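Local coordinates for putative NADP oxidoreductase BF3122 (Bacteroides fragilis, PDB 3D1L), which probably acts as an NADP-dependent oxidoreductase, pairing an N-terminal coenzyme-binding domain of the F420-dependent NADP oxidoreductase family with a helical C-terminal region, at the interface of chains A and B. Coordinates in Å, arbitrary orientation; residue numbers count along the deposited sequence, not the author numbering. Chains: chain A/B, Putative NADP oxidoreductase BF3122.

Contact 1: the interface of chains A and B. Residues chain A 138, 140, 164, 174; chain B 196, 201, 205.
B:Val205 meets both aromatic side chains of this apolar patch, part of the two-fold interface between two copies of the protein, through its CG1 methyl. Methyl CG1 stands off the A:Tyr164 ring plane, outside the ring on its CE2 side, 3.6 Å from A:Tyr164 CE2, and the two side chains run past each other in opposite directions. A:Phe140 receives the same methyl at the far end of its ring, slightly out of the ring plane, with B:Val205 CG1 3.8 Å from A:Phe140 CZ. A:Pro138 adds a looser contact from its CB. With CG1 beside the backbone N (chi1 -62°), the valine turns this branch toward the rings and the other toward A:Leu174. The CD2 methyl of B:Leu201 also reaches the aromatic pair, 4.1 Å from A:Phe140 CE1 and similarly near A:Tyr164 CB.

Purely aliphatic contacts gather round A:Leu174. Its CD2 is 3.8 Å from B:Val205 CG2 and 3.9 Å from B:Leu201 CD1, both side chains crossing it at about a right angle, while B:Leu196 CD2 adds a slighter touch. The other branch, A:Leu174 CD1, packs within its own chain, 3.4 Å above the centre of the A:Phe140 ring, and so steadies one face of it.

The dimer may be the biological one. Chain A contributes strands 139-143 and 163-165, with A:Pro138 in the loop just ahead of the first strand, and the start of helix 168-198; chain B contributes the end of its own helix 168-198, the following loop and 3-10 helix 203-206.

Contact 2: the interface of chains A and B. Residues chain A 196, 201, 205-206; chain B 123, 140, 174, 177.
B:Leu174 buries 47 Å² against chain A and meets it mainly through one branch. Its CD2 methyl lies 3.7 Å from A:Val205 CG1, with the two side chains at about a right angle. A:Leu201 approaches the same leucine with CD1, which touches both the CG and CD2 of B:Leu174, and A:Leu196 CD2 comes near it from the preceding helix. The leucine's second branch serves its own chain: B:Leu174 CD1 sits 3.4 Å above the B:Phe140 ring, displaced toward the rim, so that the residue links the partner chain to the aromatic group behind it.

A:Val205, with 24 Å² hidden, divides its two methyls between different neighbours. CG2, anti to the backbone N (chi1 74° for CG1), reaches the B:Phe140 ring at its edge and in its plane, 3.8 Å from B:Phe140 CZ, while the methyl group B:Met123 CE packs against the same branch. CG1 takes the position between the backbone N and the carbonyl carbon, from which it faces B:Leu174.

B:Ala177, hiding 22 Å², lies one helical turn beyond B:Leu174. Its CB is 3.8 Å from A:Leu196 CG and equally near CD2; the small side chain probably lets the branched end of A:Leu196 come close to the helix. Beside it, two selenomethionines meet by their terminal methyls: A:Met206 CE, on a chain bent at chi2 and chi3, lies 3.6 Å from B:Met123 CE, and the side chains cross almost perpendicularly. The selenium of A:Met206 passes near the backbone carbonyl of B:Ala177.

This is an apolar patch of the two-fold interface between two copies of the protein, a dimer that may be the biological one. In the fold, the end of helix 168-198, the loop after it and 3-10 helix 203-206 of chain A rest on the first turns of helix 168-198 of chain B, next to strand 139-143 and the loop bearing B:Met123.

Contact 1: the interface of chains A and B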
# COMPACT_ATOMS: atom_id res chain seq x y z
N PRO A 138 11.71 -10.38 4.95
CA PRO A 138 12.68 -9.56 5.67
C PRO A 138 13.13 -10.24 6.95
O PRO A 138 12.32 -10.84 7.65
CB PRO A 138 11.91 -8.27 6.00
CG PRO A 138 10.51 -8.46 5.45
CD PRO A 138 10.33 -9.92 5.18
N PHE A 140 15.09 -9.68 10.63
CA PHE A 140 15.48 -8.67 11.60
C PHE A 140 16.40 -9.27 12.65
O PHE A 140 16.02 -10.23 13.34
CB PHE A 140 14.24 -8.00 12.19
CG PHE A 140 13.33 -7.44 11.14
CD1 PHE A 140 13.58 -6.18 10.59
CD2 PHE A 140 12.28 -8.20 10.64
CE1 PHE A 140 12.77 -5.67 9.59
CE2 PHE A 140 11.46 -7.70 9.63
CZ PHE A 140 11.70 -6.43 9.10
N TYR A 164 17.99 -6.76 8.10
CA TYR A 164 18.14 -5.51 8.83
C TYR A 164 18.51 -5.71 10.28
O TYR A 164 18.23 -6.75 10.85
CB TYR A 164 16.84 -4.71 8.75
CG TYR A 164 16.30 -4.64 7.36
CD1 TYR A 164 16.78 -3.70 6.45
CD2 TYR A 164 15.32 -5.55 6.93
CE1 TYR A 164 16.29 -3.65 5.14
CE2 TYR A 164 14.82 -5.50 5.64
CZ TYR A 164 15.31 -4.56 4.75
OH TYR A 164 14.81 -4.53 3.48
N LEU A 174 7.55 -2.44 13.86
CA LEU A 174 7.07 -3.24 12.73
C LEU A 174 5.61 -3.62 12.91
O LEU A 174 4.79 -3.49 11.99
CB LEU A 174 7.92 -4.51 12.53
CG LEU A 174 9.39 -4.41 12.10
CD1 LEU A 174 10.09 -5.75 12.30
CD2 LEU A 174 9.54 -3.95 10.65
N LEU B 196 8.35 3.86 10.50
CA LEU B 196 9.50 3.01 10.22
C LEU B 196 10.79 3.82 10.10
O LEU B 196 11.84 3.38 10.58
CB LEU B 196 9.25 2.13 8.98
CG LEU B 196 8.21 1.00 9.11
CD1 LEU B 196 7.72 0.50 7.76
CD2 LEU B 196 8.72 -0.17 9.95
N LEU B 201 14.16 2.01 9.80
CA LEU B 201 13.74 0.85 9.04
C LEU B 201 13.09 1.35 7.76
O LEU B 201 12.40 2.38 7.78
CB LEU B 201 12.77 -0.02 9.85
CG LEU B 201 13.37 -0.84 10.99
CD1 LEU B 201 12.26 -1.42 11.86
CD2 LEU B 201 14.29 -1.94 10.47
N VAL B 205 9.65 -3.02 3.81
CA VAL B 205 9.33 -4.24 4.58
C VAL B 205 7.81 -4.47 4.69
O VAL B 205 7.35 -5.54 5.10
CB VAL B 205 9.96 -4.25 6.02
CG1 VAL B 205 11.47 -4.22 5.96
CG2 VAL B 205 9.42 -3.10 6.92

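Contact 2: the interface of chains A and B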
# COMPACT_ATOMS: atom_id res chain seq x y z
N LEU A 196 -20.80 2.36 -0.66
CA LEU A 196 -21.32 1.76 -1.88
C LEU A 196 -22.58 0.91 -1.65
O LEU A 196 -23.45 0.84 -2.52
CB LEU A 196 -20.23 0.97 -2.60
CG LEU A 196 -19.09 1.89 -3.08
CD1 LEU A 196 -17.95 1.09 -3.62
CD2 LEU A 196 -19.56 2.89 -4.15
N LEU A 201 -24.46 0.78 -5.19
CA LEU A 201 -23.53 0.61 -6.29
C LEU A 201 -22.63 -0.58 -5.95
O LEU A 201 -22.11 -0.64 -4.86
CB LEU A 201 -22.71 1.90 -6.49
CG LEU A 201 -23.50 3.20 -6.76
CD1 LEU A 201 -22.65 4.47 -6.62
CD2 LEU A 201 -24.22 3.21 -8.15
N VAL A 205 -16.25 -2.32 -8.54
CA VAL A 205 -15.64 -1.17 -9.20
C VAL A 205 -14.40 -0.62 -8.45
O VAL A 205 -13.48 -0.06 -9.04
CB VAL A 205 -16.73 -0.08 -9.51
CG1 VAL A 205 -17.19 0.68 -8.25
CG2 VAL A 205 -16.30 0.83 -10.60
N MSE A 206 -14.37 -0.82 -7.14
CA MSE A 206 -13.24 -0.40 -6.28
C MSE A 206 -11.99 -1.26 -6.46
O MSE A 206 -10.92 -0.82 -6.11
CB MSE A 206 -13.63 -0.45 -4.80
CG MSE A 206 -14.64 0.58 -4.36
SE MSE A 206 -14.05 2.46 -4.52
CE MSE A 206 -15.02 2.96 -6.10
N MSE B 123 -11.44 6.80 -13.22
CA MSE B 123 -11.29 6.74 -11.76
C MSE B 123 -10.16 5.78 -11.43
O MSE B 123 -10.28 4.57 -11.61
CB MSE B 123 -12.60 6.25 -11.12
CG MSE B 123 -12.68 6.43 -9.61
SE MSE B 123 -14.38 5.81 -8.89
CE MSE B 123 -14.18 3.95 -9.41
N PHE B 140 -16.07 6.72 -16.32
CA PHE B 140 -17.47 7.18 -16.26
C PHE B 140 -17.74 8.37 -17.14
O PHE B 140 -16.96 9.35 -17.16
CB PHE B 140 -17.86 7.47 -14.82
CG PHE B 140 -17.56 6.33 -13.91
CD1 PHE B 140 -18.47 5.30 -13.75
CD2 PHE B 140 -16.33 6.26 -13.26
CE1 PHE B 140 -18.19 4.23 -12.93
CE2 PHE B 140 -16.04 5.19 -12.45
CZ PHE B 140 -16.97 4.18 -12.28
N LEU B 174 -19.24 7.56 -6.10
CA LEU B 174 -18.10 6.71 -6.39
C LEU B 174 -16.83 7.41 -5.92
O LEU B 174 -15.96 6.80 -5.32
CB LEU B 174 -18.02 6.42 -7.89
CG LEU B 174 -19.11 5.49 -8.42
CD1 LEU B 174 -19.20 5.64 -9.94
CD2 LEU B 174 -18.82 4.03 -8.03
N ALA B 177 -16.35 7.21 -2.12
CA ALA B 177 -15.83 5.88 -1.79
C ALA B 177 -14.35 5.71 -2.21
O ALA B 177 -13.57 5.06 -1.53
CB ALA B 177 -16.73 4.81 -2.43

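Contact 1 and contact 2 are corresponding regions of one two-fold interface with the chains exchanged, their C-alpha centres about 34 Å apart. Positions 140, 174, 196, 201 and 205 occur in both. Contact 1 adds 138 and 164, contact 2 adds 123, 177 and 206. The valine at 205 adopts different chi1 angles in the two chains, yet in both one methyl meets the leucine at 174 and the other the phenylalanine at 140 of the partner, which suggests that the apolar contact can accommodate either rotamer. Because helix 168-198 contributes opposite ends, it spans the pair, suggesting a dimer, though the structure alone does not establish it in solution.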